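Local structure of pyruvate kinase 1 (Trypanosoma brucei brucei, 4KCV) at residues 297-302 with 315-320; 328-333 with 342-347; 183-188 with 213-218; 88-93 with 178-183; 477-482 with 492-497. The protein catalyses, as a pyruvate kinase, the transfer of a phosphoryl group from phosphoenolpyruvate to ADP, giving pyruvate and ATP in the last step of glycolysis. All coordinates share one frame; numbering follows the deposited sequence.

Contact 1 of 5, residues 297-302 with 315-320; sequences TQMLES and SDVANA. With AKG (2-oxoglutaric acid), chain E.
Met299 lays its thioether end over one flank of helix 311-323. Its CE methyl reaches the CB of Ala320 at 3.7 Å and passes the CA of Val317 at 3.8 Å. The chain leaves with CG beside the backbone N (chi1 -57°) and bends at its last torsion, which turns CE onto the helix. Asp316 crosses Met299 at about a right angle, and its OD2 lies 3.3 Å from Met299 CE. That carboxylate is not left to the methyl: Arg263 forms a salt bridge with OD2, and Ser315 of the second subunit hydrogen-bonds OD1. Further along, Leu300 meets Val317. The CG of Leu300 touches Val317 CG2 at 4.0 Å, again with the side chains crossing nearly square. No hydrogen bond joins the two segments; the packing is van der Waals contact, mostly apolar. Gln298 NE2 donates to Glu301 OE1 at 3.2 Å, from above the carboxylate plane, within the loop. At the start of the loop, Thr297 OG1 lies 2.4 Å from O1 of the bound 2-oxoglutarate, so short that details of the bond are doubtful. This is the loop after strand 293-296 of a TIM barrel, packed on the next helix, with its first residue at the ligand site.

Contact 2 of 5, residues 328-333 with 342-347; sequences VMLSGE and EVVQYM. With AKG (2-oxoglutaric acid), chain E.
Strand 328-330 and helix 342-347 run nearly antiparallel, at 166°, with their axes 10.3 Å apart at closest approach. Side chains fill the gap, and no hydrogen bond crosses it. Met347 is the main filler. Its CG stands anti to the backbone N (chi1 -169°), which sends the thioether across to the strand. There it meets Leu330 tip to tip. The CE of Met347 lies 3.4 Å from Leu330 CD2, tighter than usual for two carbons. The sulfur SD of Met347 rests 3.5 Å from Val328 CG2, and these two side chains slide past each other in opposite directions. The other branch of Leu330, CD1, meets Val344 CG2 at 3.7 Å. Val343 closes the far end, its CG2 4.1 Å from both Leu330 CD2 and Glu333 CB. Glu333 then bends back, and its OE1 takes the backbone N-H of Ser331 at 2.8 Å, on the syn side but out of the carboxylate plane. Met329 points away from the helix, and its CE touches C4 of the bound 2-oxoglutarate at 3.7 Å. Residues alternate between the helix layer and the barrel interior in this way in a TIM barrel, here at the eighth strand, which pairs with strand 23-27 to close the barrel.

Contact 3 of 5, residues 183-188 with 213-218; sequences CEVDLP and FIRTAE
Leu187 O is gripped end-on by two nitrogens of Arg215, NH1 at 2.9 Å and NH2 at 3.1 Å. Both donors come from the same face of the carbonyl plane. Each terminal nitrogen also has a second carbonyl: Arg215 NH1 donates to Val185 O at 3.1 Å, and NH2 to Pro188 O at 3.3 Å. All three oxygens lie at the guanidinium edge, close to its plane. Arg215 NE points back to Phe213 O in its own segment, at 2.9 Å and nearly straight (168°). Five bonds, all near its plane, fix the rotation of the guanidinium. The positive group serves three backbone oxygens of a loop without regular structure. The arginine bends at chi2 and chi3, and its CD sits over one face of the Phe213 ring, toward the rim. Val185 CG1 meets the edge of that ring, 3.9 Å from CE2 of Phe213. Leu187 CD1 is 4.0 Å from the same CE2. Gln244 packs on Arg215 and binds Val185 N, which adds a further tie to helix 243-247. The contact thus pins the loop between strand 178-179 and helix 192-203 to the loop joining barrel strand 208-211 to helix 217-227.

Contact 4 of 5, residues 88-93 with 178-183; sequences PEIRTG and INLPGC
Ile90 and Ile178 cross at about a right angle, with the CG2 branch of Ile90 against CB of Ile178 at 3.6 Å. Thr92 also crosses Ile178 nearly square. Its chi1 of 73° sets the methyl CG2 anti to the carbonyl carbon, which turns it to Ile178 CD1, 3.8 Å away. The threonine hydroxyl instead donates to Gly93 O, in the carbonyl plane and on a lone pair. The long branch of Ile90 runs on to a third side chain, and its CD1 touches Leu180 CD1 at 3.8 Å. Ile178 is thus packed from two directions. Its backbone N donates to Ile90 O at 2.8 Å, from above the carbonyl plane. A water joins the same two residues, accepting from Ile90 N and donating to Ile178 O. Ile127 packs against both isoleucines, and Val144 lies against Ile178. The fold is that of the B domain of pyruvate kinase, the small beta domain inserted in the barrel: the contact joins the chain leaving the barrel after strand 80-84 to strand 178-179, the edge strand where the chain returns.

Contact 5 of 5, residues 477-482 with 492-497; sequences VVVVHA and QTRLIY. With FDP (2,6-di-O-phosphono-beta-D-fructofuranose), chain F.
Arg494 NH2 donates to the ring edge of His481, at NE2 and 2.9 Å, while a water lies 3.1 Å above the same ring, over its centre. Ring and guanidinium planes are 67° apart. The water donates to Val479 O and to Gln492 OE1, and accepts from Arg494 NE. On the other nitrogen, His481 ND1 donates to Ala482 O at 2.8 Å, in the ring plane. The histidine holds CG between its backbone N and carbonyl carbon (chi1 51°), which brings the ring beside Gln492. Ile496 CD1 lies over the centre of one guanidinium face and also touches Val479 CG2 at 3.8 Å. On the opposite face of the sheet, Val478 CG1 meets Thr493 CG2 at 3.6 Å. Backbone bonds pair Val477 with Ile496 and Val479 with Arg494, and the hairpin weakens at His481 with Gln492. Just past it, Ala482 N makes a weak bond to O3 of the bound sugar bisphosphate. Arg494 NH1 forms a salt bridge with Asp483 of the third subunit. With ND1 donating and NE2 accepting, His481 is probably neutral here, linking the effector end of the hairpin to an arginine at the subunit interface.

Contacts 1 and 2 are neighbours, with centres 9 Å apart. They meet where Leu300 N lies 3.1 Å from Glu333 OE2, probably a hydrogen bond, and where Leu300 CD1 packs on Val343 CG2 at 3.6 Å. Both touch the 2-oxoglutarate. Contacts 3 and 4 form a second pair, centres 12 Å apart, sharing Cys183; Leu187 CD1 packs on Pro88 CB at 3.9 Å. Phe213 of contact 3 comes within about 8 Å of the same ligand and about 7 Å of the magnesium ion. Contact 5 stands apart in the alpha/beta domain at the sugar bisphosphate, its centre about 37 Å from contact 1 and 52 Å from contact 4.

Contact 1 of 5, residues 297-302 with 315-320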
# COMPACT_ATOMS: atom_id res chain seq x y z
N THR A 297 25.69 10.42 21.98
CA THR A 297 25.58 10.99 23.34
C THR A 297 24.85 10.07 24.32
O THR A 297 23.65 9.86 24.19
CB THR A 297 24.96 12.39 23.36
OG1 THR A 297 25.73 13.25 22.52
CG2 THR A 297 24.98 12.96 24.81
N GLN A 298 25.60 9.53 25.28
CA GLN A 298 25.06 8.74 26.40
C GLN A 298 24.36 7.46 25.96
O GLN A 298 23.55 6.89 26.71
CB GLN A 298 24.13 9.57 27.28
CG GLN A 298 24.80 10.77 27.99
CD GLN A 298 23.78 11.57 28.82
OE1 GLN A 298 22.66 11.80 28.39
NE2 GLN A 298 24.15 11.88 30.05
N MET A 299 24.73 6.95 24.79
CA MET A 299 24.07 5.76 24.27
C MET A 299 24.30 4.54 25.15
O MET A 299 23.39 3.72 25.32
CB MET A 299 24.53 5.48 22.83
CG MET A 299 24.28 6.67 21.90
SD MET A 299 24.13 6.18 20.16
CE MET A 299 22.47 5.48 20.21
N LEU A 300 25.50 4.43 25.72
CA LEU A 300 25.80 3.34 26.65
C LEU A 300 26.47 3.88 27.91
O LEU A 300 27.35 3.26 28.47
CB LEU A 300 26.68 2.27 25.97
CG LEU A 300 26.01 1.44 24.84
CD1 LEU A 300 27.03 0.58 24.12
CD2 LEU A 300 24.87 0.58 25.39
N GLU A 301 25.99 5.03 28.37
CA GLU A 301 26.66 5.84 29.38
C GLU A 301 27.11 5.04 30.60
O GLU A 301 28.23 5.23 31.10
CB GLU A 301 25.76 6.97 29.83
CG GLU A 301 26.37 7.81 30.94
CD GLU A 301 27.01 9.06 30.41
OE1 GLU A 301 26.64 10.14 30.91
OE2 GLU A 301 27.74 8.98 29.38
N SER A 302 26.23 4.21 31.14
CA SER A 302 26.50 3.57 32.41
C SER A 302 27.71 2.62 32.29
O SER A 302 28.33 2.29 33.29
CB SER A 302 25.28 2.80 32.90
OG SER A 302 25.09 1.62 32.13
N SER A 315 18.23 -0.43 24.30
CA SER A 315 17.14 -0.10 23.39
C SER A 315 17.46 1.20 22.61
O SER A 315 17.19 1.29 21.41
CB SER A 315 15.84 0.00 24.16
OG SER A 315 15.43 1.34 24.27
N ASP A 316 18.25 2.09 23.21
CA ASP A 316 18.66 3.32 22.56
C ASP A 316 19.52 3.02 21.35
O ASP A 316 19.36 3.62 20.28
CB ASP A 316 19.42 4.21 23.55
CG ASP A 316 19.71 5.62 22.99
OD1 ASP A 316 18.79 6.26 22.47
OD2 ASP A 316 20.87 6.07 23.09
N VAL A 317 20.50 2.13 21.53
CA VAL A 317 21.37 1.80 20.42
C VAL A 317 20.56 1.07 19.33
O VAL A 317 20.67 1.40 18.15
CB VAL A 317 22.56 0.93 20.87
CG1 VAL A 317 23.33 0.40 19.67
CG2 VAL A 317 23.47 1.71 21.81
N ALA A 318 19.73 0.13 19.72
CA ALA A 318 18.96 -0.64 18.75
C ALA A 318 18.05 0.28 17.94
O ALA A 318 17.99 0.19 16.73
CB ALA A 318 18.13 -1.72 19.46
N ASN A 319 17.43 1.23 18.63
CA ASN A 319 16.49 2.13 18.00
C ASN A 319 17.13 3.17 17.07
O ASN A 319 16.50 3.60 16.09
CB ASN A 319 15.56 2.77 19.05
CG ASN A 319 14.43 1.84 19.46
OD1 ASN A 319 13.70 1.36 18.62
ND2 ASN A 319 14.34 1.52 20.75
N ALA A 320 18.34 3.61 17.41
CA ALA A 320 19.07 4.52 16.52
C ALA A 320 19.33 3.81 15.20
O ALA A 320 19.12 4.38 14.13
CB ALA A 320 20.39 4.98 17.17
C1 AKG E . 26.64 16.71 22.11
O1 AKG E . 25.96 15.67 22.24
O2 AKG E . 26.19 17.79 22.56
C2 AKG E . 27.99 16.68 21.34
O5 AKG E . 28.71 17.69 21.24
C3 AKG E . 28.49 15.29 20.91
C4 AKG E . 29.64 14.87 21.84
C5 AKG E . 29.08 14.40 23.19
O3 AKG E . 28.48 15.24 23.90
O4 AKG E . 29.29 13.22 23.50

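Contact 2 of 5, residues 328-333 with 342-347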
# COMPACT_ATOMS: atom_id res chain seq x y z
N VAL A 328 26.57 4.96 15.15
CA VAL A 328 26.36 5.37 16.50
C VAL A 328 27.70 5.70 17.16
O VAL A 328 28.75 5.27 16.69
CB VAL A 328 25.65 4.27 17.29
CG1 VAL A 328 24.18 4.20 16.86
CG2 VAL A 328 26.35 2.94 17.08
N MET A 329 27.65 6.45 18.25
CA MET A 329 28.84 7.08 18.76
C MET A 329 28.98 6.85 20.25
O MET A 329 27.98 6.74 20.99
CB MET A 329 28.85 8.58 18.43
CG MET A 329 30.15 9.29 18.81
SD MET A 329 30.28 10.95 18.09
CE MET A 329 30.00 11.93 19.58
N LEU A 330 30.23 6.80 20.69
CA LEU A 330 30.56 6.71 22.08
C LEU A 330 31.46 7.91 22.42
O LEU A 330 32.32 8.31 21.60
CB LEU A 330 31.27 5.38 22.35
CG LEU A 330 30.38 4.14 22.12
CD1 LEU A 330 31.21 2.87 22.06
CD2 LEU A 330 29.32 4.05 23.22
N SER A 331 31.19 8.52 23.57
CA SER A 331 32.00 9.64 24.05
C SER A 331 32.79 9.22 25.28
O SER A 331 33.82 8.54 25.16
CB SER A 331 31.11 10.85 24.36
OG SER A 331 30.55 11.36 23.14
N GLY A 332 32.32 9.61 26.46
CA GLY A 332 33.05 9.29 27.70
C GLY A 332 33.23 7.78 27.89
O GLY A 332 34.21 7.34 28.48
N GLU A 333 32.33 6.99 27.30
CA GLU A 333 32.37 5.52 27.45
C GLU A 333 33.73 4.95 27.01
O GLU A 333 34.25 4.02 27.62
CB GLU A 333 31.25 4.86 26.63
CG GLU A 333 29.83 5.25 27.03
CD GLU A 333 29.23 6.33 26.13
OE1 GLU A 333 29.93 7.30 25.78
OE2 GLU A 333 28.02 6.23 25.81
N GLU A 342 34.73 -3.52 26.11
CA GLU A 342 33.46 -4.18 26.35
C GLU A 342 32.28 -3.31 25.89
O GLU A 342 31.27 -3.83 25.43
CB GLU A 342 33.28 -4.54 27.84
CG GLU A 342 34.27 -5.57 28.36
CD GLU A 342 35.64 -5.00 28.69
OE1 GLU A 342 35.82 -3.76 28.71
OE2 GLU A 342 36.56 -5.79 28.92
N VAL A 343 32.39 -1.99 26.03
CA VAL A 343 31.32 -1.13 25.58
C VAL A 343 31.16 -1.14 24.05
O VAL A 343 30.05 -1.30 23.53
CB VAL A 343 31.38 0.29 26.17
CG1 VAL A 343 32.55 1.08 25.60
CG2 VAL A 343 30.08 1.03 25.93
N VAL A 344 32.29 -1.15 23.33
CA VAL A 344 32.27 -1.23 21.87
C VAL A 344 31.76 -2.60 21.41
O VAL A 344 30.92 -2.70 20.51
CB VAL A 344 33.66 -0.94 21.25
CG1 VAL A 344 33.64 -1.24 19.77
CG2 VAL A 344 34.05 0.52 21.47
N GLN A 345 32.12 -3.63 22.15
CA GLN A 345 31.66 -4.97 21.80
C GLN A 345 30.15 -5.11 21.96
O GLN A 345 29.48 -5.65 21.07
CB GLN A 345 32.41 -6.03 22.61
CG GLN A 345 33.86 -6.18 22.15
CD GLN A 345 34.73 -6.83 23.21
OE1 GLN A 345 34.25 -7.56 24.07
NE2 GLN A 345 36.04 -6.59 23.13
N TYR A 346 29.61 -4.61 23.09
CA TYR A 346 28.16 -4.59 23.30
C TYR A 346 27.50 -3.79 22.20
O TYR A 346 26.44 -4.17 21.69
CB TYR A 346 27.80 -3.93 24.63
CG TYR A 346 27.47 -4.91 25.71
CD1 TYR A 346 26.27 -5.60 25.69
CD2 TYR A 346 28.35 -5.17 26.75
CE1 TYR A 346 25.98 -6.56 26.66
CE2 TYR A 346 28.08 -6.14 27.70
CZ TYR A 346 26.89 -6.82 27.65
OH TYR A 346 26.60 -7.78 28.61
N MET A 347 28.05 -2.59 21.94
CA MET A 347 27.49 -1.74 20.92
C MET A 347 27.41 -2.47 19.58
O MET A 347 26.36 -2.49 18.96
CB MET A 347 28.27 -0.42 20.77
CG MET A 347 27.54 0.59 19.89
SD MET A 347 28.23 2.25 19.97
CE MET A 347 26.95 3.11 20.92
C1 AKG E . 26.64 16.71 22.11
O1 AKG E . 25.96 15.67 22.24
O2 AKG E . 26.19 17.79 22.56
C2 AKG E . 27.99 16.68 21.34
O5 AKG E . 28.71 17.69 21.24
C3 AKG E . 28.49 15.29 20.91
C4 AKG E . 29.64 14.87 21.84
C5 AKG E . 29.08 14.40 23.19
O3 AKG E . 28.48 15.24 23.90
O4 AKG E . 29.29 13.22 23.50

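Contact 3 of 5, residues 183-188 with 213-218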
# COMPACT_ATOMS: atom_id res chain seq x y z
N CYS A 183 16.02 30.40 21.00
CA CYS A 183 16.46 31.76 20.67
C CYS A 183 17.42 31.73 19.49
O CYS A 183 18.34 30.92 19.44
CB CYS A 183 17.14 32.43 21.88
SG CYS A 183 16.10 32.71 23.34
N GLU A 184 17.20 32.63 18.54
CA GLU A 184 18.17 32.86 17.47
C GLU A 184 19.50 33.31 18.06
O GLU A 184 19.54 34.13 18.97
CB GLU A 184 17.66 33.94 16.51
CG GLU A 184 17.74 33.55 15.05
CD GLU A 184 16.64 32.59 14.64
OE1 GLU A 184 16.20 31.78 15.49
OE2 GLU A 184 16.21 32.65 13.48
N VAL A 185 20.60 32.75 17.58
CA VAL A 185 21.90 33.06 18.14
C VAL A 185 22.86 33.36 17.02
O VAL A 185 22.99 32.59 16.09
CB VAL A 185 22.43 31.90 19.00
CG1 VAL A 185 23.93 32.00 19.17
CG2 VAL A 185 21.74 31.90 20.36
N ASP A 186 23.51 34.52 17.09
CA ASP A 186 24.30 35.01 15.96
C ASP A 186 25.80 34.99 16.24
O ASP A 186 26.45 36.02 16.25
CB ASP A 186 23.86 36.42 15.57
CG ASP A 186 23.76 36.60 14.06
OD1 ASP A 186 24.01 35.63 13.31
OD2 ASP A 186 23.43 37.72 13.61
N LEU A 187 26.35 33.81 16.47
CA LEU A 187 27.77 33.63 16.63
C LEU A 187 28.37 33.17 15.30
O LEU A 187 27.67 32.56 14.48
CB LEU A 187 28.07 32.59 17.71
CG LEU A 187 27.67 32.88 19.16
CD1 LEU A 187 27.81 31.61 20.01
CD2 LEU A 187 28.51 34.01 19.75
N PRO A 188 29.66 33.45 15.10
CA PRO A 188 30.38 33.01 13.90
C PRO A 188 30.44 31.50 13.84
O PRO A 188 30.28 30.82 14.87
CB PRO A 188 31.78 33.57 14.11
CG PRO A 188 31.94 33.57 15.59
CD PRO A 188 30.59 34.00 16.11
N PHE A 213 27.78 23.03 16.83
CA PHE A 213 26.82 24.16 16.94
C PHE A 213 26.47 24.78 15.57
O PHE A 213 26.37 26.03 15.43
CB PHE A 213 27.36 25.22 17.92
CG PHE A 213 26.31 26.17 18.44
CD1 PHE A 213 25.19 25.70 19.14
CD2 PHE A 213 26.51 27.57 18.35
CE1 PHE A 213 24.25 26.59 19.65
CE2 PHE A 213 25.57 28.46 18.87
CZ PHE A 213 24.43 27.97 19.51
N ILE A 214 26.23 23.94 14.58
CA ILE A 214 25.84 24.44 13.24
C ILE A 214 24.36 24.84 13.22
O ILE A 214 23.46 24.00 13.44
CB ILE A 214 26.10 23.39 12.15
CG1 ILE A 214 27.62 23.16 11.98
CG2 ILE A 214 25.47 23.84 10.84
CD1 ILE A 214 28.37 24.37 11.45
N ARG A 215 24.11 26.11 12.90
CA ARG A 215 22.75 26.67 12.97
C ARG A 215 22.16 26.99 11.60
O ARG A 215 20.95 27.13 11.47
CB ARG A 215 22.74 27.93 13.82
CG ARG A 215 22.96 27.65 15.29
CD ARG A 215 23.80 28.75 15.91
NE ARG A 215 25.20 28.67 15.48
CZ ARG A 215 25.99 29.72 15.29
NH1 ARG A 215 25.50 30.94 15.45
NH2 ARG A 215 27.25 29.56 14.90
N THR A 216 23.03 27.19 10.61
CA THR A 216 22.62 27.64 9.29
C THR A 216 23.53 27.01 8.26
O THR A 216 24.69 26.64 8.57
CB THR A 216 22.71 29.20 9.13
OG1 THR A 216 24.08 29.60 9.14
CG2 THR A 216 21.95 29.94 10.23
N ALA A 217 23.04 26.91 7.02
CA ALA A 217 23.86 26.50 5.89
C ALA A 217 25.06 27.43 5.68
O ALA A 217 26.12 27.01 5.20
CB ALA A 217 23.03 26.43 4.61
N GLU A 218 24.87 28.71 5.97
CA GLU A 218 25.91 29.68 5.74
C GLU A 218 27.12 29.36 6.60
O GLU A 218 28.25 29.39 6.14
CB GLU A 218 25.40 31.10 6.03
CG GLU A 218 26.51 32.12 6.13
CD GLU A 218 26.77 32.83 4.82
OE1 GLU A 218 26.45 34.04 4.74
OE2 GLU A 218 27.25 32.19 3.85

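Contact 4 of 5, residues 88-93 with 178-183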
# COMPACT_ATOMS: atom_id res chain seq x y z
N PRO A 88 31.95 27.80 18.78
CA PRO A 88 31.78 29.06 19.50
C PRO A 88 30.94 28.81 20.74
O PRO A 88 30.22 27.81 20.80
CB PRO A 88 31.00 29.91 18.49
CG PRO A 88 30.18 28.92 17.73
CD PRO A 88 31.02 27.67 17.64
N GLU A 89 31.03 29.68 21.74
CA GLU A 89 30.21 29.51 22.95
C GLU A 89 29.77 30.82 23.63
O GLU A 89 30.46 31.84 23.55
CB GLU A 89 30.91 28.60 23.96
CG GLU A 89 32.40 28.82 24.09
CD GLU A 89 33.06 27.78 24.99
OE1 GLU A 89 34.01 28.13 25.70
OE2 GLU A 89 32.61 26.61 24.98
N ILE A 90 28.63 30.77 24.30
CA ILE A 90 28.24 31.81 25.25
C ILE A 90 28.56 31.35 26.68
O ILE A 90 28.19 30.23 27.09
CB ILE A 90 26.74 32.13 25.16
CG1 ILE A 90 26.33 32.32 23.69
CG2 ILE A 90 26.40 33.35 26.03
CD1 ILE A 90 24.85 32.55 23.49
N ARG A 91 29.26 32.18 27.41
CA ARG A 91 29.55 31.88 28.80
C ARG A 91 29.25 33.09 29.68
O ARG A 91 29.15 34.22 29.20
CB ARG A 91 31.01 31.47 28.91
CG ARG A 91 31.43 30.48 27.83
CD ARG A 91 32.67 29.71 28.20
NE ARG A 91 32.44 28.79 29.32
CZ ARG A 91 32.15 27.49 29.20
NH1 ARG A 91 31.97 26.94 28.00
NH2 ARG A 91 31.98 26.75 30.28
N THR A 92 29.05 32.84 30.97
CA THR A 92 28.99 33.90 31.97
C THR A 92 30.38 34.51 32.09
O THR A 92 31.37 33.90 31.68
CB THR A 92 28.61 33.34 33.36
OG1 THR A 92 29.71 32.61 33.92
CG2 THR A 92 27.39 32.43 33.29
N GLY A 93 30.48 35.64 32.78
CA GLY A 93 31.77 36.11 33.29
C GLY A 93 32.28 35.36 34.51
O GLY A 93 31.91 34.20 34.77
N ILE A 178 26.27 29.00 28.77
CA ILE A 178 24.94 29.62 28.67
C ILE A 178 24.20 29.11 27.43
O ILE A 178 24.79 28.98 26.34
CB ILE A 178 25.05 31.16 28.57
CG1 ILE A 178 25.57 31.76 29.89
CG2 ILE A 178 23.71 31.77 28.17
CD1 ILE A 178 24.49 31.89 30.96
N ASN A 179 22.92 28.83 27.58
CA ASN A 179 22.10 28.48 26.44
C ASN A 179 20.88 29.37 26.41
O ASN A 179 20.33 29.71 27.45
CB ASN A 179 21.67 27.00 26.48
CG ASN A 179 22.86 26.05 26.36
OD1 ASN A 179 23.50 25.71 27.36
ND2 ASN A 179 23.22 25.70 25.14
N LEU A 180 20.50 29.80 25.22
CA LEU A 180 19.30 30.59 25.07
C LEU A 180 18.24 29.78 24.29
O LEU A 180 18.24 29.79 23.06
CB LEU A 180 19.66 31.90 24.36
CG LEU A 180 20.81 32.64 25.04
CD1 LEU A 180 21.30 33.80 24.18
CD2 LEU A 180 20.38 33.13 26.42
N PRO A 181 17.43 29.00 25.02
CA PRO A 181 16.57 28.00 24.36
C PRO A 181 15.53 28.66 23.45
O PRO A 181 14.94 29.67 23.82
CB PRO A 181 15.88 27.31 25.52
CG PRO A 181 15.91 28.31 26.64
CD PRO A 181 17.20 29.04 26.47
N GLY A 182 15.41 28.15 22.23
CA GLY A 182 14.41 28.64 21.30
C GLY A 182 14.80 29.98 20.72
O GLY A 182 14.02 30.60 20.00
N CYS A 183 16.02 30.40 21.00
CA CYS A 183 16.46 31.76 20.67
C CYS A 183 17.42 31.73 19.49
O CYS A 183 18.34 30.92 19.44
CB CYS A 183 17.14 32.43 21.88
SG CYS A 183 16.10 32.71 23.34
O HOH W 1 27.52 28.09 24.94

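Contact 5 of 5, residues 477-482 with 492-497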
# COMPACT_ATOMS: atom_id res chain seq x y z
N VAL A 477 27.28 -12.18 -7.08
CA VAL A 477 27.64 -10.88 -6.53
C VAL A 477 27.13 -9.81 -7.50
O VAL A 477 27.27 -9.97 -8.73
CB VAL A 477 29.18 -10.75 -6.43
CG1 VAL A 477 29.57 -9.34 -6.02
CG2 VAL A 477 29.73 -11.73 -5.40
N VAL A 478 26.63 -8.70 -6.97
CA VAL A 478 26.14 -7.61 -7.83
C VAL A 478 27.25 -6.54 -7.96
O VAL A 478 27.75 -6.03 -6.97
CB VAL A 478 24.85 -6.95 -7.26
CG1 VAL A 478 24.39 -5.79 -8.16
CG2 VAL A 478 23.73 -7.99 -7.11
N VAL A 479 27.68 -6.27 -9.19
CA VAL A 479 28.91 -5.49 -9.40
C VAL A 479 28.62 -4.22 -10.22
O VAL A 479 28.05 -4.29 -11.32
CB VAL A 479 29.97 -6.32 -10.16
CG1 VAL A 479 31.25 -5.50 -10.32
CG2 VAL A 479 30.25 -7.65 -9.44
N VAL A 480 29.02 -3.08 -9.67
CA VAL A 480 28.63 -1.78 -10.22
C VAL A 480 29.88 -0.98 -10.59
O VAL A 480 30.76 -0.78 -9.77
CB VAL A 480 27.81 -0.97 -9.18
CG1 VAL A 480 27.49 0.44 -9.70
CG2 VAL A 480 26.52 -1.73 -8.79
N HIS A 481 29.98 -0.56 -11.85
CA HIS A 481 31.02 0.40 -12.27
C HIS A 481 30.65 0.94 -13.63
O HIS A 481 29.46 0.96 -13.98
CB HIS A 481 32.44 -0.24 -12.25
CG HIS A 481 32.54 -1.58 -13.00
ND1 HIS A 481 32.51 -1.66 -14.36
CD2 HIS A 481 32.72 -2.88 -12.54
CE1 HIS A 481 32.67 -2.95 -14.75
NE2 HIS A 481 32.80 -3.70 -13.64
N ALA A 482 31.61 1.49 -14.37
CA ALA A 482 31.30 2.02 -15.70
C ALA A 482 31.57 0.98 -16.77
O ALA A 482 32.33 0.03 -16.53
CB ALA A 482 32.10 3.28 -15.99
N GLN A 492 26.71 1.09 -15.20
CA GLN A 492 26.65 -0.35 -15.51
C GLN A 492 26.49 -1.21 -14.23
O GLN A 492 27.12 -0.93 -13.22
CB GLN A 492 27.92 -0.79 -16.28
CG GLN A 492 27.91 -2.27 -16.64
CD GLN A 492 29.18 -2.72 -17.34
OE1 GLN A 492 30.09 -3.27 -16.71
NE2 GLN A 492 29.25 -2.49 -18.63
N THR A 493 25.64 -2.23 -14.30
CA THR A 493 25.49 -3.23 -13.23
C THR A 493 25.58 -4.59 -13.86
O THR A 493 24.97 -4.83 -14.91
CB THR A 493 24.09 -3.18 -12.57
OG1 THR A 493 23.81 -1.85 -12.12
CG2 THR A 493 24.00 -4.15 -11.37
N ARG A 494 26.35 -5.49 -13.23
CA ARG A 494 26.44 -6.87 -13.70
C ARG A 494 26.15 -7.82 -12.55
O ARG A 494 26.53 -7.57 -11.41
CB ARG A 494 27.85 -7.17 -14.24
CG ARG A 494 28.28 -6.34 -15.44
CD ARG A 494 29.63 -6.83 -15.95
NE ARG A 494 30.72 -6.45 -15.06
CZ ARG A 494 31.91 -7.06 -15.02
NH1 ARG A 494 32.10 -8.20 -15.69
NH2 ARG A 494 32.88 -6.55 -14.28
N LEU A 495 25.55 -8.96 -12.87
CA LEU A 495 25.48 -10.04 -11.89
C LEU A 495 26.50 -11.11 -12.25
O LEU A 495 26.52 -11.63 -13.38
CB LEU A 495 24.07 -10.64 -11.83
CG LEU A 495 23.10 -9.91 -10.89
CD1 LEU A 495 22.87 -8.44 -11.29
CD2 LEU A 495 21.79 -10.67 -10.86
N ILE A 496 27.39 -11.37 -11.30
CA ILE A 496 28.54 -12.23 -11.53
C ILE A 496 28.61 -13.35 -10.50
O ILE A 496 28.46 -13.12 -9.31
CB ILE A 496 29.84 -11.41 -11.51
CG1 ILE A 496 29.90 -10.55 -12.78
CG2 ILE A 496 31.05 -12.31 -11.46
CD1 ILE A 496 30.94 -9.46 -12.72
N TYR A 497 28.78 -14.58 -10.96
CA TYR A 497 29.05 -15.71 -10.07
C TYR A 497 30.51 -15.71 -9.66
O TYR A 497 31.39 -15.59 -10.52
CB TYR A 497 28.77 -17.01 -10.78
CG TYR A 497 27.33 -17.26 -11.03
CD1 TYR A 497 26.50 -17.78 -10.03
CD2 TYR A 497 26.78 -17.03 -12.28
CE1 TYR A 497 25.17 -18.08 -10.28
CE2 TYR A 497 25.46 -17.36 -12.56
CZ TYR A 497 24.66 -17.88 -11.55
OH TYR A 497 23.35 -18.20 -11.84
P1 FDP F . 36.82 4.61 -13.13
O1P FDP F . 36.65 3.24 -13.68
O2P FDP F . 37.93 4.64 -12.00
O3P FDP F . 37.19 5.66 -14.20
O1 FDP F . 34.95 6.92 -14.55
C1 FDP F . 34.20 5.69 -14.44
C2 FDP F . 34.15 5.26 -12.98
O2 FDP F . 35.45 5.18 -12.38
C3 FDP F . 33.35 3.98 -12.75
O3 FDP F . 34.09 2.83 -13.17
C4 FDP F . 33.25 4.02 -11.24
O4 FDP F . 32.22 3.18 -10.74
C5 FDP F . 32.86 5.48 -11.03
O5 FDP F . 33.43 6.22 -12.22
C6 FDP F . 33.42 5.99 -9.73
O6 FDP F . 32.90 7.31 -9.50
P2 FDP F . 32.94 7.88 -8.02
O4P FDP F . 32.15 7.04 -7.02
O5P FDP F . 34.46 7.94 -7.70
O6P FDP F . 32.38 9.35 -8.07
O HOH W 2 29.71 -3.72 -13.64